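Local atomic coordinates of protein yciF (Escherichia coli, PDB entry 2GS4), a protein that is a homodimeric stress protein of undetermined function that has a rubrerythrin-related, ferritin-like helical fold and probably binds metal. Residues R33-N37 with E38-Q42; E84-E87 with V88-S91; A115-G118 with T119-T122; K149-D152 with L153-N157. All coordinates share one frame; numbering follows the deposited sequence.

Interaction 1 of 4, residues R33-N37 with E38-Q42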
loop_
_atom_site.group_PDB
_atom_site.type_symbol
_atom_site.label_atom_id
_atom_site.label_comp_id
_atom_site.label_asym_id
_atom_site.label_seq_id
_atom_site.Cartn_x
_atom_site.Cartn_y
_atom_site.Cartn_z
ATOM N N ARG A 33 -4.049 -1.543 -23.271
ATOM C CA ARG A 33 -3.268 -1.815 -24.487
ATOM C C ARG A 33 -2.291 -2.982 -24.307
ATOM O O ARG A 33 -1.629 -3.392 -25.259
ATOM C CB ARG A 33 -2.441 -0.582 -24.899
ATOM C CG ARG A 33 -3.239 0.676 -25.186
ATOM C CD ARG A 33 -2.363 1.915 -25.433
ATOM N NE ARG A 33 -3.207 3.108 -25.426
ATOM C CZ ARG A 33 -3.153 4.094 -26.317
ATOM N NH1 ARG A 33 -2.279 4.060 -27.316
ATOM N NH2 ARG A 33 -4.003 5.110 -26.221
ATOM N N ALA A 34 -2.193 -3.514 -23.094
ATOM C CA ALA A 34 -1.255 -4.603 -22.832
ATOM C C ALA A 34 -1.779 -6.004 -23.129
ATOM O O ALA A 34 -1.032 -6.979 -23.009
ATOM C CB ALA A 34 -0.782 -4.530 -21.380
ATOM N N THR A 35 -3.038 -6.111 -23.538
ATOM C CA THR A 35 -3.626 -7.418 -23.792
ATOM C C THR A 35 -4.434 -7.536 -25.085
ATOM O O THR A 35 -5.092 -6.585 -25.507
ATOM C CB THR A 35 -4.530 -7.805 -22.614
ATOM O OG1 THR A 35 -5.143 -9.072 -22.867
ATOM C CG2 THR A 35 -5.610 -6.752 -22.415
ATOM N N SER A 36 -4.390 -8.716 -25.700
ATOM C CA SER A 36 -5.131 -8.962 -26.932
ATOM C C SER A 36 -6.525 -9.505 -26.623
ATOM O O SER A 36 -7.310 -9.767 -27.533
ATOM C CB SER A 36 -4.380 -9.954 -27.832
ATOM O OG SER A 36 -4.258 -11.224 -27.215
ATOM N N ASN A 37 -6.821 -9.686 -25.339
ATOM C CA ASN A 37 -8.126 -10.178 -24.917
ATOM C C ASN A 37 -9.027 -8.937 -24.897
ATOM O O ASN A 37 -8.950 -8.112 -23.982
ATOM C CB ASN A 37 -8.019 -10.809 -23.522
ATOM C CG ASN A 37 -9.381 -11.111 -22.902
ATOM O OD1 ASN A 37 -10.331 -10.349 -23.072
ATOM N ND2 ASN A 37 -9.470 -12.213 -22.161
ATOM N N GLU A 38 -9.863 -8.807 -25.925
ATOM C CA GLU A 38 -10.768 -7.672 -26.076
ATOM C C GLU A 38 -11.649 -7.413 -24.863
ATOM O O GLU A 38 -11.857 -6.261 -24.477
ATOM C CB GLU A 38 -11.654 -7.868 -27.308
ATOM C CG GLU A 38 -12.659 -6.756 -27.513
ATOM C CD GLU A 38 -12.319 -5.871 -28.692
ATOM O OE1 GLU A 38 -11.267 -5.197 -28.661
ATOM O OE2 GLU A 38 -13.113 -5.855 -29.654
ATOM N N LYS A 39 -12.179 -8.482 -24.269
ATOM C CA LYS A 39 -13.035 -8.336 -23.103
ATOM C C LYS A 39 -12.249 -7.775 -21.915
ATOM O O LYS A 39 -12.783 -6.984 -21.139
ATOM C CB LYS A 39 -13.695 -9.681 -22.745
ATOM C CG LYS A 39 -14.831 -10.068 -23.699
ATOM C CD LYS A 39 -15.868 -8.942 -23.773
ATOM C CE LYS A 39 -16.905 -9.160 -24.871
ATOM N NZ LYS A 39 -17.898 -10.219 -24.551
ATOM N N LEU A 40 -10.986 -8.174 -21.777
ATOM C CA LEU A 40 -10.163 -7.674 -20.677
ATOM C C LEU A 40 -9.788 -6.224 -20.967
ATOM O O LEU A 40 -9.860 -5.366 -20.086
ATOM C CB LEU A 40 -8.889 -8.519 -20.513
ATOM C CG LEU A 40 -7.908 -8.041 -19.432
ATOM C CD1 LEU A 40 -8.651 -7.876 -18.118
ATOM C CD2 LEU A 40 -6.763 -9.038 -19.273
ATOM N N SER A 41 -9.383 -5.960 -22.206
ATOM C CA SER A 41 -9.000 -4.620 -22.634
ATOM C C SER A 41 -10.122 -3.638 -22.304
ATOM O O SER A 41 -9.879 -2.553 -21.781
ATOM C CB SER A 41 -8.740 -4.612 -24.141
ATOM O OG SER A 41 -8.250 -3.361 -24.588
ATOM N N GLN A 42 -11.353 -4.037 -22.601
ATOM C CA GLN A 42 -12.512 -3.189 -22.340
ATOM C C GLN A 42 -12.768 -2.964 -20.859
ATOM O O GLN A 42 -13.197 -1.880 -20.458
ATOM C CB GLN A 42 -13.748 -3.787 -22.997
ATOM C CG GLN A 42 -13.598 -3.873 -24.504
ATOM C CD GLN A 42 -14.799 -4.482 -25.182
ATOM O OE1 GLN A 42 -15.680 -5.056 -24.534
ATOM N NE2 GLN A 42 -14.842 -4.366 -26.500
#

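Interaction 2 of 4, residues E84-E87 with V88-S91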
loop_
_atom_site.group_PDB
_atom_site.type_symbol
_atom_site.label_atom_id
_atom_site.label_comp_id
_atom_site.label_asym_id
_atom_site.label_seq_id
_atom_site.Cartn_x
_atom_site.Cartn_y
_atom_site.Cartn_z
ATOM N N GLU A 84 4.155 -3.313 -10.344
ATOM C CA GLU A 84 3.896 -4.748 -10.322
ATOM C C GLU A 84 3.177 -5.132 -11.614
ATOM O O GLU A 84 3.563 -6.085 -12.292
ATOM C CB GLU A 84 3.050 -5.125 -9.090
ATOM C CG GLU A 84 2.585 -6.581 -9.048
ATOM C CD GLU A 84 2.223 -7.046 -7.641
ATOM O OE1 GLU A 84 1.872 -6.193 -6.796
ATOM O OE2 GLU A 84 2.276 -8.268 -7.380
ATOM N N ALA A 85 2.139 -4.379 -11.955
ATOM C CA ALA A 85 1.389 -4.644 -13.171
ATOM C C ALA A 85 2.272 -4.436 -14.397
ATOM O O ALA A 85 2.223 -5.219 -15.342
ATOM C CB ALA A 85 0.169 -3.729 -13.237
ATOM N N ASN A 86 3.082 -3.379 -14.377
ATOM C CA ASN A 86 3.953 -3.079 -15.507
ATOM C C ASN A 86 4.974 -4.192 -15.731
ATOM O O ASN A 86 5.353 -4.470 -16.870
ATOM C CB ASN A 86 4.664 -1.733 -15.294
ATOM C CG ASN A 86 5.206 -1.151 -16.587
ATOM O OD1 ASN A 86 4.537 -1.167 -17.628
ATOM N ND2 ASN A 86 6.421 -0.614 -16.526
ATOM N N GLU A 87 5.429 -4.827 -14.654
ATOM C CA GLU A 87 6.391 -5.909 -14.801
ATOM C C GLU A 87 5.762 -7.037 -15.619
ATOM O O GLU A 87 6.456 -7.768 -16.318
ATOM C CB GLU A 87 6.838 -6.435 -13.438
ATOM C CG GLU A 87 8.259 -6.061 -13.084
ATOM C CD GLU A 87 8.790 -6.873 -11.930
ATOM O OE1 GLU A 87 9.021 -8.087 -12.114
ATOM O OE2 GLU A 87 8.969 -6.303 -10.836
ATOM N N VAL A 88 4.440 -7.182 -15.521
ATOM C CA VAL A 88 3.736 -8.210 -16.293
ATOM C C VAL A 88 3.622 -7.722 -17.735
ATOM O O VAL A 88 3.927 -8.460 -18.673
ATOM C CB VAL A 88 2.309 -8.490 -15.738
ATOM C CG1 VAL A 88 1.571 -9.447 -16.652
ATOM C CG2 VAL A 88 2.403 -9.099 -14.326
ATOM N N ILE A 89 3.189 -6.472 -17.892
ATOM C CA ILE A 89 3.026 -5.831 -19.207
ATOM C C ILE A 89 4.303 -5.924 -20.040
ATOM O O ILE A 89 4.272 -6.278 -21.224
ATOM C CB ILE A 89 2.688 -4.300 -19.068
ATOM C CG1 ILE A 89 1.281 -4.102 -18.494
ATOM C CG2 ILE A 89 2.825 -3.603 -20.420
ATOM C CD1 ILE A 89 0.985 -2.662 -18.042
ATOM N N GLU A 90 5.426 -5.606 -19.406
ATOM C CA GLU A 90 6.721 -5.597 -20.071
ATOM C C GLU A 90 7.451 -6.938 -20.152
ATOM O O GLU A 90 8.573 -7.003 -20.664
ATOM C CB GLU A 90 7.617 -4.567 -19.380
ATOM C CG GLU A 90 7.002 -3.173 -19.290
ATOM C CD GLU A 90 7.065 -2.420 -20.608
ATOM O OE1 GLU A 90 8.187 -2.164 -21.098
ATOM O OE2 GLU A 90 5.992 -2.084 -21.151
ATOM N N SER A 91 6.834 -8.003 -19.641
ATOM C CA SER A 91 7.460 -9.325 -19.686
ATOM C C SER A 91 7.134 -9.967 -21.029
ATOM O O SER A 91 6.460 -9.356 -21.861
ATOM C CB SER A 91 6.894 -10.214 -18.588
ATOM O OG SER A 91 5.572 -10.612 -18.920
#

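Interaction 3 of 4, residues A115-G118 with T119-T122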
loop_
_atom_site.group_PDB
_atom_site.type_symbol
_atom_site.label_atom_id
_atom_site.label_comp_id
_atom_site.label_asym_id
_atom_site.label_seq_id
_atom_site.Cartn_x
_atom_site.Cartn_y
_atom_site.Cartn_z
ATOM N N ALA A 115 -9.893 -1.512 0.310
ATOM C CA ALA A 115 -9.500 -1.291 1.693
ATOM C C ALA A 115 -9.338 0.206 1.968
ATOM O O ALA A 115 -9.688 0.677 3.055
ATOM C CB ALA A 115 -8.195 -2.041 1.995
ATOM N N SER A 116 -8.809 0.949 0.989
ATOM C CA SER A 116 -8.610 2.396 1.131
ATOM C C SER A 116 -9.931 3.151 1.309
ATOM O O SER A 116 -10.077 3.977 2.204
ATOM C CB SER A 116 -7.892 2.973 -0.098
ATOM O OG SER A 116 -6.484 2.861 0.006
ATOM N N TYR A 117 -10.890 2.876 0.434
ATOM C CA TYR A 117 -12.179 3.553 0.509
ATOM C C TYR A 117 -13.013 3.081 1.692
ATOM O O TYR A 117 -13.841 3.829 2.213
ATOM C CB TYR A 117 -12.930 3.381 -0.819
ATOM C CG TYR A 117 -12.470 4.381 -1.863
ATOM C CD1 TYR A 117 -12.940 5.693 -1.851
ATOM C CD2 TYR A 117 -11.544 4.021 -2.843
ATOM C CE1 TYR A 117 -12.505 6.625 -2.792
ATOM C CE2 TYR A 117 -11.100 4.946 -3.787
ATOM C CZ TYR A 117 -11.587 6.243 -3.757
ATOM O OH TYR A 117 -11.171 7.155 -4.698
ATOM N N GLY A 118 -12.803 1.838 2.116
ATOM C CA GLY A 118 -13.536 1.336 3.261
ATOM C C GLY A 118 -13.100 2.175 4.449
ATOM O O GLY A 118 -13.922 2.654 5.228
ATOM N N THR A 119 -11.790 2.376 4.559
ATOM C CA THR A 119 -11.199 3.166 5.636
ATOM C C THR A 119 -11.650 4.633 5.581
ATOM O O THR A 119 -12.064 5.194 6.591
ATOM C CB THR A 119 -9.644 3.087 5.577
ATOM O OG1 THR A 119 -9.226 1.737 5.825
ATOM C CG2 THR A 119 -9.016 4.006 6.613
ATOM N N LEU A 120 -11.587 5.244 4.400
ATOM C CA LEU A 120 -11.985 6.646 4.242
ATOM C C LEU A 120 -13.467 6.868 4.547
ATOM O O LEU A 120 -13.833 7.854 5.189
ATOM C CB LEU A 120 -11.665 7.144 2.822
ATOM C CG LEU A 120 -10.185 7.374 2.492
ATOM C CD1 LEU A 120 -10.010 7.551 0.987
ATOM C CD2 LEU A 120 -9.676 8.604 3.235
ATOM N N ALA A 121 -14.317 5.954 4.091
ATOM C CA ALA A 121 -15.754 6.066 4.329
ATOM C C ALA A 121 -16.077 6.004 5.827
ATOM O O ALA A 121 -16.906 6.774 6.317
ATOM C CB ALA A 121 -16.493 4.965 3.582
ATOM N N THR A 122 -15.420 5.093 6.550
ATOM C CA THR A 122 -15.645 4.953 7.992
ATOM C C THR A 122 -15.144 6.201 8.723
ATOM O O THR A 122 -15.831 6.727 9.603
ATOM C CB THR A 122 -14.944 3.671 8.558
ATOM O OG1 THR A 122 -15.495 2.505 7.932
ATOM C CG2 THR A 122 -15.152 3.547 10.064
#

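Interaction 4 of 4, residues K149-D152 with L153-N157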
loop_
_atom_site.group_PDB
_atom_site.type_symbol
_atom_site.label_atom_id
_atom_site.label_comp_id
_atom_site.label_asym_id
_atom_site.label_seq_id
_atom_site.Cartn_x
_atom_site.Cartn_y
_atom_site.Cartn_z
ATOM N N LYS A 149 -15.999 -8.179 -11.500
ATOM C CA LYS A 149 -15.893 -8.339 -12.942
ATOM C C LYS A 149 -14.521 -8.935 -13.278
ATOM O O LYS A 149 -14.410 -9.777 -14.164
ATOM C CB LYS A 149 -16.095 -6.986 -13.635
ATOM C CG LYS A 149 -15.799 -6.979 -15.137
ATOM C CD LYS A 149 -16.424 -8.160 -15.873
ATOM C CE LYS A 149 -17.932 -8.033 -16.018
ATOM N NZ LYS A 149 -18.614 -7.846 -14.712
ATOM N N LEU A 150 -13.481 -8.503 -12.567
ATOM C CA LEU A 150 -12.130 -9.023 -12.795
ATOM C C LEU A 150 -12.075 -10.508 -12.458
ATOM O O LEU A 150 -11.365 -11.273 -13.108
ATOM C CB LEU A 150 -11.096 -8.262 -11.945
ATOM C CG LEU A 150 -10.575 -6.916 -12.462
ATOM C CD1 LEU A 150 -9.622 -6.298 -11.450
ATOM C CD2 LEU A 150 -9.865 -7.130 -13.789
ATOM N N THR A 151 -12.825 -10.915 -11.440
ATOM C CA THR A 151 -12.848 -12.320 -11.054
ATOM C C THR A 151 -13.566 -13.160 -12.108
ATOM O O THR A 151 -13.152 -14.280 -12.406
ATOM C CB THR A 151 -13.542 -12.526 -9.696
ATOM O OG1 THR A 151 -12.648 -12.150 -8.643
ATOM C CG2 THR A 151 -13.951 -13.981 -9.522
ATOM N N ASP A 152 -14.646 -12.618 -12.666
ATOM C CA ASP A 152 -15.395 -13.326 -13.700
ATOM C C ASP A 152 -14.449 -13.531 -14.872
ATOM O O ASP A 152 -14.463 -14.565 -15.531
ATOM C CB ASP A 152 -16.597 -12.496 -14.154
ATOM C CG ASP A 152 -17.627 -12.311 -13.056
ATOM O OD1 ASP A 152 -18.384 -11.321 -13.121
ATOM O OD2 ASP A 152 -17.688 -13.154 -12.134
ATOM N N LEU A 153 -13.618 -12.528 -15.127
ATOM C CA LEU A 153 -12.666 -12.599 -16.222
ATOM C C LEU A 153 -11.569 -13.614 -15.933
ATOM O O LEU A 153 -11.151 -14.343 -16.825
ATOM C CB LEU A 153 -12.079 -11.214 -16.499
ATOM C CG LEU A 153 -13.160 -10.268 -17.028
ATOM C CD1 LEU A 153 -12.608 -8.861 -17.178
ATOM C CD2 LEU A 153 -13.679 -10.791 -18.356
ATOM N N ALA A 154 -11.111 -13.677 -14.688
ATOM C CA ALA A 154 -10.077 -14.646 -14.343
ATOM C C ALA A 154 -10.637 -16.044 -14.573
ATOM O O ALA A 154 -9.960 -16.906 -15.142
ATOM C CB ALA A 154 -9.646 -14.485 -12.892
ATOM N N ILE A 155 -11.880 -16.261 -14.143
ATOM C CA ILE A 155 -12.519 -17.556 -14.332
ATOM C C ILE A 155 -12.536 -17.871 -15.830
ATOM O O ILE A 155 -12.109 -18.947 -16.242
ATOM C CB ILE A 155 -13.968 -17.578 -13.747
ATOM C CG1 ILE A 155 -13.907 -17.685 -12.217
ATOM C CG2 ILE A 155 -14.760 -18.747 -14.315
ATOM C CD1 ILE A 155 -15.257 -17.595 -11.506
ATOM N N ASN A 156 -12.994 -16.926 -16.651
ATOM C CA ASN A 156 -13.038 -17.156 -18.096
ATOM C C ASN A 156 -11.657 -17.509 -18.663
ATOM O O ASN A 156 -11.544 -18.409 -19.488
ATOM C CB ASN A 156 -13.562 -15.927 -18.857
ATOM C CG ASN A 156 -14.942 -15.485 -18.404
ATOM O OD1 ASN A 156 -15.703 -16.254 -17.816
ATOM N ND2 ASN A 156 -15.275 -14.234 -18.696
ATOM N N ASN A 157 -10.615 -16.798 -18.232
ATOM C CA ASN A 157 -9.262 -17.057 -18.735
ATOM C C ASN A 157 -8.788 -18.444 -18.318
ATOM O O ASN A 157 -8.044 -19.102 -19.048
ATOM C CB ASN A 157 -8.277 -15.988 -18.226
ATOM C CG ASN A 157 -6.866 -16.166 -18.787
ATOM O OD1 ASN A 157 -6.641 -16.096 -19.996
ATOM N ND2 ASN A 157 -5.910 -16.402 -17.902
#

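Interaction 1 of 4, residues R33-N37 with E38-Q42
N37 turns back over the first turn of helix 38-63 and lays its side chain across that of L40, the two crossing at about a right angle. N37 CB starts the contact, 3.9 Å from L40 CB. With CG anti to the backbone N (chi1 169°), the chain leads from there to the helix start, and N37 CG lies 3.6 Å from L40 CB. At the tip the two amide atoms part company. OD1 accepts the amide hydrogen of L40, with only 2.6 Å between N37 OD1 and L40 N, and the donor stands well above the amide plane, about 50° out of it. ND2 merely grazes the apolar CB of L40. The backbone joins in as well: N37 O takes a nearly straight bond from S41 N at 2.8 Å, the first i to i+4 link of the helix. Asparagine suits this place because its short chain carries a carbonyl just far enough to serve a first-turn N-H that has no earlier helical partner. T35 prepares the approach. T35 OG1 accepts from N37 N at 3.1 Å and is also bonded to D99 of helix 95-126, while the methyl T35 CG2 covers L40 CG at 4.0 Å. A threonine ST turn leading into an asparagine N-cap is thus the way this interhelical loop starts the second long helix of the ferritin-like bundle.

Interaction 2 of 4, residues E84-E87 with V88-S91
N86 and E90, one helical turn apart, touch through the E90 methylene, which lies against the oxygens of N86: E90 CG rests 3.6 Å from N86 OD1 and 3.2 Å from N86 O. The amide and carboxylate planes are 29° apart. The first torsion of E90 (chi1 -54°) sets CG beside its own backbone N and so over N86 O, and the bend at chi2 then turns the carboxylate. I89 adds its terminal methyl, I89 CD1 lying 3.9 Å from N86 OD1.

Behind these side chains stands the last helical turn. A85 O is gripped twice, by I89 N at 3.0 Å in its carbonyl plane and by V88 N from well above that plane. E90, just past the helix end, still gives its N-H to N86 O, with 2.8 Å from E90 N to N86 O, and S91 turns its hydroxyl back, S91 OG donating to V88 O at 2.7 Å; the same OG accepts from E93 N. R98 of helix 95-126 takes up I89 O, so a cation meets the carbonyl end of helix 76-89. The branched V88 and I89 suit the inner flank, V88 lying on A101 and L102, and I89 on L102 and A34.

On the side facing the second subunit, E84 and E87 come close to E83 and E87 of that subunit. Such a cluster of carboxylates at the dimer interface may favour a shared proton or screening by cations, while at the helix end S91 satisfies V88 O and R98 satisfies I89 O.

Interaction 3 of 4, residues A115-G118 with T119-T122
T119 opens its part of helix 95-126 by giving two hydrogens to A115 O. The backbone T119 N bonds to A115 O at 3.1 Å, and the hydroxyl T119 OG1 donates to the same atom at 3.0 Å, the two donors arriving from opposite faces of the carbonyl plane. The hydroxyl can do this because OG1 lies beside its own backbone N (chi1 -65°), pointing back down the helix. Threonine suits a buried helical site on these terms: its polar atom is spent on the preceding turn and its methyl is left for packing.

L120 follows with an ordinary helical bond, L120 N to S116 O at 3.0 Å. Its CG stays close over the same carbonyl, and L120 CD1 comes 4.5 Å from Y117 CD1 on the ring, a loose apolar touch. A121 N bonds to Y117 O at 2.9 Å, and A121 CB lies 3.2 Å from Y117 O. T122 then repeats the pattern of T119. T122 OG1 donates to G118 O at 3.1 Å while T122 N reaches that oxygen from the opposite face; G118 supplies main chain alone and brings no side chain to this turn.

Around this turn the helix has three sets of neighbours. Y117 bonds through OH to E21 of helix 6-33 and packs on L136 and T139 of helix 130-159, which also receives A121. L120 rests on L13 and T17 of helix 6-33, whereas A115, T119 and T122 meet H12 and V9 of the second subunit.

Interaction 4 of 4, residues K149-D152 with L153-N157
The amide of N156 turns one face to the carbonyl oxygen of D152: D152 O stands almost straight above N156 CG at 3.1 Å. N156 OD1 and ND2 lie at similar distances from that oxygen, so the oxygen looks onto the middle of the flat group and the ND2 hydrogens point poorly for a bond. What D152 O does accept is the backbone N156 N, at 3.0 Å. The other flat group, the carboxylate of D152, offers OD1 to the amine of K149, a long salt bridge with 3.8 Å from D152 OD1 to K149 NZ.

K149 serves two purposes here. Bent at chi2, chi3 and chi4, its chain curls round so that CD swings toward L153 and NZ toward D152; K149 CD comes 4.1 Å from L153 CG, the two side chains crossing obliquely. The lysine therefore lends its aliphatic part to a leucine and carries its charge to an aspartate.

Regular i to i+4 backbone bonds run through this part of helix 130-159, the last helix of a ferritin-like bundle. L150 and L153 face inward, packing on A106 and I103 of helix 95-126, as the bulk of leucine suits. A154 N bonds to L150 O at 2.9 Å.

I155 N bonds to T151 O, also at 2.9 Å, and the methyl groups T151 CG2 and I155 CD1 pass each other at 4.3 Å. T151 OG1 is hydrogen-bonded to Q107 of helix 95-126. N157 turns its amide away from residues 149-152, and its ND2 donates to E96 O.

All four are contacts between residues near in sequence, and they follow one another along the chain in numerical order. Interactions 1, 2 and 4 gather toward one end of an elongated helical bundle. A34 CB of interaction 1 packs on I89 CG1 of interaction 2 at 3.6 Å, and L40 CD1 meets L153 CD1 of interaction 4 at 4.2 Å, so the loop leading into helix 38-63 touches helix 76-89, and the first turn of helix 38-63 touches helix 130-159. Interaction 3, on helix 95-126, sits across the chain's centre from interaction 1, about 29 Å away centre to centre. Interactions 2 and 3 both touch the second subunit, which therefore contacts widely separated parts of the chain.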